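Local coordinates for protein toll-receptor-related 2 (Hydra vulgaris, PDB 4W8H) that probably relays signals inside the cell through its TIR domain, as part of a Toll-related membrane receptor of Hydra, at residues W18-L23 with T34-R39. Numbering follows the deposited sequence.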
loop_
_atom_site.group_PDB
_atom_site.type_symbol
_atom_site.label_atom_id
_atom_site.label_comp_id
_atom_site.label_asym_id
_atom_site.label_seq_id
_atom_site.Cartn_x
_atom_site.Cartn_y
_atom_site.Cartn_z
ATOM N N TRP A 18 0.914 -10.980 -6.853
ATOM C CA TRP A 18 1.082 -11.085 -5.396
ATOM C C TRP A 18 0.138 -10.115 -4.710
ATOM O O TRP A 18 -0.503 -10.439 -3.717
ATOM C CB TRP A 18 2.526 -10.787 -4.999
ATOM C CG TRP A 18 2.816 -10.954 -3.550
ATOM C CD1 TRP A 18 3.204 -12.106 -2.914
ATOM C CD2 TRP A 18 2.806 -9.936 -2.569
ATOM N NE1 TRP A 18 3.412 -11.862 -1.589
ATOM C CE2 TRP A 18 3.203 -10.532 -1.346
ATOM C CE3 TRP A 18 2.540 -8.561 -2.594
ATOM C CZ2 TRP A 18 3.307 -9.798 -0.149
ATOM C CZ3 TRP A 18 2.672 -7.820 -1.402
ATOM C CH2 TRP A 18 3.027 -8.455 -0.190
ATOM N N VAL A 19 -0.011 -8.914 -5.250
ATOM C CA VAL A 19 -0.855 -7.930 -4.580
ATOM C C VAL A 19 -2.290 -8.383 -4.488
ATOM O O VAL A 19 -2.893 -8.292 -3.416
ATOM C CB VAL A 19 -0.715 -6.534 -5.224
ATOM C CG1 VAL A 19 -1.828 -5.598 -4.651
ATOM C CG2 VAL A 19 0.674 -5.985 -4.956
ATOM N N ILE A 20 -2.860 -8.878 -5.582
ATOM C CA ILE A 20 -4.261 -9.232 -5.549
ATOM C C ILE A 20 -4.460 -10.599 -4.892
ATOM O O ILE A 20 -5.331 -10.766 -4.016
ATOM C CB ILE A 20 -4.857 -9.222 -6.945
ATOM C CG1 ILE A 20 -4.777 -7.812 -7.540
ATOM C CG2 ILE A 20 -6.303 -9.728 -6.907
ATOM C CD1 ILE A 20 -5.628 -6.799 -6.837
ATOM N N ASN A 21 -3.664 -11.590 -5.300
ATOM C CA ASN A 21 -3.925 -12.946 -4.845
ATOM C C ASN A 21 -3.405 -13.262 -3.482
ATOM O O ASN A 21 -3.900 -14.219 -2.860
ATOM C CB ASN A 21 -3.368 -13.957 -5.862
ATOM C CG ASN A 21 -3.984 -13.797 -7.215
ATOM O OD1 ASN A 21 -3.291 -13.575 -8.201
ATOM N ND2 ASN A 21 -5.299 -13.853 -7.266
ATOM N N THR A 22 -2.399 -12.520 -3.015
ATOM C CA THR A 22 -1.844 -12.748 -1.678
ATOM C C THR A 22 -2.210 -11.631 -0.721
ATOM O O THR A 22 -2.888 -11.872 0.276
ATOM C CB THR A 22 -0.324 -13.006 -1.742
ATOM O OG1 THR A 22 -0.068 -14.170 -2.534
ATOM C CG2 THR A 22 0.261 -13.206 -0.332
ATOM N N LEU A 23 -1.789 -10.403 -1.014
ATOM C CA LEU A 23 -2.003 -9.322 -0.056
ATOM C C LEU A 23 -3.470 -8.970 0.131
ATOM O O LEU A 23 -3.987 -8.970 1.265
ATOM C CB LEU A 23 -1.175 -8.113 -0.520
ATOM C CG LEU A 23 -1.323 -6.828 0.297
ATOM C CD1 LEU A 23 -0.899 -6.992 1.708
ATOM C CD2 LEU A 23 -0.594 -5.689 -0.376
ATOM N N THR A 34 -10.531 -3.029 2.227
ATOM C CA THR A 34 -9.448 -2.648 1.334
ATOM C C THR A 34 -9.954 -1.965 0.081
ATOM O O THR A 34 -10.877 -2.459 -0.574
ATOM C CB THR A 34 -8.652 -3.920 1.002
ATOM O OG1 THR A 34 -8.279 -4.597 2.217
ATOM C CG2 THR A 34 -7.421 -3.646 0.233
ATOM N N PHE A 35 -9.341 -0.830 -0.275
ATOM C CA PHE A 35 -9.577 -0.187 -1.576
ATOM C C PHE A 35 -8.557 -0.732 -2.561
ATOM O O PHE A 35 -7.352 -0.651 -2.327
ATOM C CB PHE A 35 -9.416 1.333 -1.474
ATOM C CG PHE A 35 -9.865 2.069 -2.705
ATOM C CD1 PHE A 35 -9.112 2.006 -3.865
ATOM C CD2 PHE A 35 -11.009 2.840 -2.698
ATOM C CE1 PHE A 35 -9.521 2.677 -5.013
ATOM C CE2 PHE A 35 -11.399 3.531 -3.840
ATOM C CZ PHE A 35 -10.669 3.444 -4.981
ATOM N N VAL A 36 -9.057 -1.283 -3.646
ATOM C CA VAL A 36 -8.209 -1.845 -4.698
ATOM C C VAL A 36 -8.669 -1.346 -6.029
ATOM O O VAL A 36 -9.851 -1.496 -6.397
ATOM C CB VAL A 36 -8.143 -3.366 -4.677
ATOM C CG1 VAL A 36 -9.514 -3.962 -4.718
ATOM C CG2 VAL A 36 -7.283 -3.887 -5.808
ATOM N N ASN A 37 -7.749 -0.740 -6.754
ATOM C CA ASN A 37 -8.094 -0.030 -7.960
ATOM C C ASN A 37 -8.913 -0.826 -8.945
ATOM O O ASN A 37 -9.883 -0.280 -9.491
ATOM C CB ASN A 37 -6.869 0.548 -8.659
ATOM C CG ASN A 37 -5.748 -0.458 -8.880
ATOM O OD1 ASN A 37 -5.854 -1.679 -8.611
ATOM N ND2 ASN A 37 -4.639 0.070 -9.357
ATOM N N ILE A 38 -8.558 -2.090 -9.186
ATOM C CA ILE A 38 -9.184 -2.839 -10.268
ATOM C C ILE A 38 -10.615 -3.154 -9.952
ATOM O O ILE A 38 -11.331 -3.542 -10.866
ATOM C CB ILE A 38 -8.409 -4.120 -10.647
ATOM C CG1 ILE A 38 -8.368 -5.111 -9.492
ATOM C CG2 ILE A 38 -6.981 -3.789 -11.129
ATOM C CD1 ILE A 38 -7.848 -6.489 -9.949
ATOM N N ARG A 39 -11.036 -2.991 -8.704
ATOM C CA ARG A 39 -12.439 -3.122 -8.308
ATOM C C ARG A 39 -13.088 -1.763 -8.043
ATOM O O ARG A 39 -14.238 -1.537 -8.442
ATOM C CB ARG A 39 -12.549 -3.971 -7.050
ATOM C CG ARG A 39 -13.990 -4.236 -6.604
ATOM C CD ARG A 39 -14.022 -5.056 -5.340
ATOM N NE ARG A 39 -13.347 -4.284 -4.319
ATOM C CZ ARG A 39 -12.696 -4.784 -3.274
ATOM N NH1 ARG A 39 -12.660 -6.101 -3.055
ATOM N NH2 ARG A 39 -12.078 -3.942 -2.446
#
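I20 reaches from its helix to V36 and I38, and its side chain carries the whole contact on that side. From CB, the short branch CG2 lies anti to the backbone N, while CG1 takes the position beside that N (chi1 -62°), which leads the longer arm off the helix. CG1 itself only grazes I38, 4.1 Å from its CD1. The terminal CD1 does most of the work: it packs 3.5 Å from CG2 of V36, the two side chains crossing at roughly a right angle, and 3.8 Å from CD1 of I38, which it meets tip to tip. Isoleucine's length and apolar tip suit the gap, since the nearest alpha carbons, those of I20 and V36, are 8.4 Å apart. V36, buried and apolar, turns its CB toward helix 16-29 from the N-cap position of helix 37-40, where its O accepts the N-H of R39. I38 stands at the more exposed border, and Y11 touches both isoleucines. In this flavodoxin-like TIR domain, the apolar contact joins the helix of the beta-alpha-beta unit (strand 5-10, helix 16-29, edge strand 34-35) to the turn leading from that last strand into helix 37-40.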